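Local coordinates for protein agglutinin (Narcissus pseudonarcissus, PDB 3DZW) that binds mannose-containing glycans as a daffodil lectin, holding alpha-1,3-linked mannobiose in pockets on its beta sheets, at residues 41-46 with 71-76. Numbering follows the deposited sequence.
Sequences WATNTG and PIWASN. With MAN (alpha-D-mannopyranose), chain E.
Thr43 and Trp73 form the tight centre of this contact, a compact instance of a methyl group settling on an indole. CG2 of Thr43 stands 3.6 Å from the centroid of the five-membered ring of Trp73, only 8° off the ring normal, in a CH-pi contact directly over the face. The threonine torsion explains the choice of branch: with OG1 between the backbone N and the carbonyl carbon (chi1 53°), CG2 is delivered to the indole while the hydroxyl turns to its own chain, where Thr43 OG1 donates a hydrogen bond to Thr45 OG1 at 2.8 Å. That polar pair is further held by the chain at Cys29 to Leu31, where Thr43 OG1 bonds to Leu31 N and Thr45 OG1 to Cys29 O. Against the opposite face of Trp73, offset toward the rim, lies the backbone N of Ser75.

Trp41 meets Trp73 tip to tip. Its six-membered ring presents an edge toward the same face of Trp73 that carries the Thr43 methyl, in an offset edge-to-face pair, planes at 81° and centroids 5.9 Å apart, with Trp41 CH2 closing to 3.8 Å from Trp73 CZ2. Trp41 also packs on Thr104 of a second subunit.

Toward Ile72 the fit slackens. Thr45 CG2 comes no closer than 4.0 Å to Ile72 O, and Thr45 CB stays 4.2 Å from Ile72 CD1; both tryptophans and Ile72 remain partly exposed. Beyond, Pro71 and Ala74 line a glycan pocket, where Pro71 CG approaches O4 of the mannose, which is hydrogen-bonded by Gln57, Asp59 and Tyr65. The Trp-Ala-Thr-Asn and Trp-Ala-Ser-Asn strand ends of two four-stranded sheets thus meet chiefly at Trp73, an arrangement characteristic of the beta-prism II fold of monocot mannose-binding lectins.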
loop_
_atom_site.group_PDB
_atom_site.type_symbol
_atom_site.label_atom_id
_atom_site.label_comp_id
_atom_site.label_asym_id
_atom_site.label_seq_id
_atom_site.Cartn_x
_atom_site.Cartn_y
_atom_site.Cartn_z
ATOM N N TRP A 41 12.680 15.750 -11.069
ATOM C CA TRP A 41 14.093 15.338 -11.080
ATOM C C TRP A 41 14.299 14.284 -12.148
ATOM O O TRP A 41 13.395 13.486 -12.429
ATOM C CB TRP A 41 14.523 14.787 -9.714
ATOM C CG TRP A 41 16.018 14.431 -9.610
ATOM C CD1 TRP A 41 17.020 15.229 -9.133
ATOM C CD2 TRP A 41 16.643 13.190 -9.988
ATOM N NE1 TRP A 41 18.230 14.564 -9.192
ATOM C CE2 TRP A 41 18.027 13.317 -9.717
ATOM C CE3 TRP A 41 16.169 11.992 -10.539
ATOM C CZ2 TRP A 41 18.940 12.284 -9.969
ATOM C CZ3 TRP A 41 17.079 10.966 -10.790
ATOM C CH2 TRP A 41 18.451 11.123 -10.503
ATOM N N ALA A 42 15.491 14.269 -12.750
ATOM C CA ALA A 42 15.817 13.275 -13.775
ATOM C C ALA A 42 17.317 13.158 -13.984
ATOM O O ALA A 42 18.079 14.064 -13.626
ATOM C CB ALA A 42 15.121 13.618 -15.094
ATOM N N THR A 43 17.738 12.033 -14.563
ATOM C CA THR A 43 19.150 11.793 -14.861
ATOM C C THR A 43 19.570 12.527 -16.150
ATOM O O THR A 43 20.772 12.636 -16.448
ATOM C CB THR A 43 19.459 10.295 -14.995
ATOM O OG1 THR A 43 18.553 9.687 -15.944
ATOM C CG2 THR A 43 19.321 9.596 -13.646
ATOM N N ASN A 44 18.572 13.023 -16.906
ATOM C CA ASN A 44 18.808 13.758 -18.151
ATOM C C ASN A 44 19.553 12.905 -19.164
ATOM O O ASN A 44 20.482 13.372 -19.829
ATOM C CB ASN A 44 19.563 15.063 -17.862
ATOM C CG ASN A 44 18.833 15.952 -16.851
ATOM O OD1 ASN A 44 17.608 16.015 -16.834
ATOM N ND2 ASN A 44 19.590 16.649 -16.027
ATOM N N THR A 45 19.131 11.644 -19.267
ATOM C CA THR A 45 19.720 10.681 -20.180
ATOM C C THR A 45 18.677 10.172 -21.201
ATOM O O THR A 45 18.816 9.074 -21.762
ATOM C CB THR A 45 20.336 9.499 -19.410
ATOM O OG1 THR A 45 19.354 8.934 -18.522
ATOM C CG2 THR A 45 21.527 9.965 -18.595
ATOM N N GLY A 46 17.642 10.981 -21.442
ATOM C CA GLY A 46 16.609 10.632 -22.398
ATOM C C GLY A 46 17.149 10.734 -23.822
ATOM O O GLY A 46 17.897 11.654 -24.139
ATOM N N PRO A 71 27.637 1.596 -18.164
ATOM C CA PRO A 71 26.991 2.626 -17.333
ATOM C C PRO A 71 26.819 3.958 -18.057
ATOM O O PRO A 71 27.714 4.375 -18.794
ATOM C CB PRO A 71 27.971 2.802 -16.154
ATOM C CG PRO A 71 28.920 1.674 -16.236
ATOM C CD PRO A 71 28.957 1.209 -17.637
ATOM N N ILE A 72 25.659 4.596 -17.877
ATOM C CA ILE A 72 25.394 5.932 -18.481
ATOM C C ILE A 72 25.084 6.996 -17.387
ATOM O O ILE A 72 24.985 8.181 -17.688
ATOM C CB ILE A 72 24.274 5.899 -19.570
ATOM C CG1 ILE A 72 22.909 5.523 -18.973
ATOM C CG2 ILE A 72 24.667 4.945 -20.700
ATOM C CD1 ILE A 72 21.771 5.546 -19.988
ATOM N N TRP A 73 24.933 6.537 -16.130
ATOM C CA TRP A 73 24.682 7.404 -14.982
ATOM C C TRP A 73 24.876 6.610 -13.714
ATOM O O TRP A 73 24.567 5.408 -13.673
ATOM C CB TRP A 73 23.258 7.984 -14.996
ATOM C CG TRP A 73 22.989 8.950 -13.814
ATOM C CD1 TRP A 73 23.134 10.308 -13.820
ATOM C CD2 TRP A 73 22.565 8.597 -12.477
ATOM N NE1 TRP A 73 22.816 10.829 -12.580
ATOM C CE2 TRP A 73 22.466 9.802 -11.738
ATOM C CE3 TRP A 73 22.259 7.385 -11.836
ATOM C CZ2 TRP A 73 22.068 9.829 -10.389
ATOM C CZ3 TRP A 73 21.865 7.416 -10.493
ATOM C CH2 TRP A 73 21.775 8.633 -9.790
ATOM N N ALA A 74 25.401 7.272 -12.668
ATOM C CA ALA A 74 25.607 6.619 -11.363
ATOM C C ALA A 74 25.611 7.630 -10.222
ATOM O O ALA A 74 25.979 8.797 -10.407
ATOM C CB ALA A 74 26.901 5.817 -11.362
ATOM N N SER A 75 25.204 7.172 -9.036
ATOM C CA SER A 75 25.180 8.020 -7.846
ATOM C C SER A 75 26.597 8.255 -7.267
ATOM O O SER A 75 26.792 9.147 -6.410
ATOM C CB SER A 75 24.252 7.410 -6.771
ATOM O OG SER A 75 24.656 6.090 -6.412
ATOM N N ASN A 76 27.578 7.468 -7.743
ATOM C CA ASN A 76 28.973 7.563 -7.286
ATOM C C ASN A 76 29.102 7.271 -5.779
ATOM O O ASN A 76 29.856 7.948 -5.063
ATOM C CB ASN A 76 29.595 8.943 -7.638
ATOM C CG ASN A 76 29.629 9.217 -9.149
ATOM O OD1 ASN A 76 29.840 8.304 -9.967
ATOM N ND2 ASN A 76 29.455 10.479 -9.518
HETATM C C1 MAN E . 31.610 1.713 -9.635
HETATM C C2 MAN E . 31.044 0.218 -9.603
HETATM C C3 MAN E . 30.693 -0.327 -10.973
HETATM C C4 MAN E . 29.883 0.694 -11.771
HETATM C C5 MAN E . 30.624 2.037 -11.909
HETATM C C6 MAN E . 29.771 3.063 -12.631
HETATM O O1 MAN E . 33.089 1.918 -9.379
HETATM O O2 MAN E . 29.905 0.215 -8.792
HETATM O O3 MAN E . 29.933 -1.510 -10.819
HETATM O O4 MAN E . 29.603 0.185 -13.061
HETATM O O5 MAN E . 30.958 2.613 -10.653
HETATM O O6 MAN E . 30.409 4.332 -12.570
#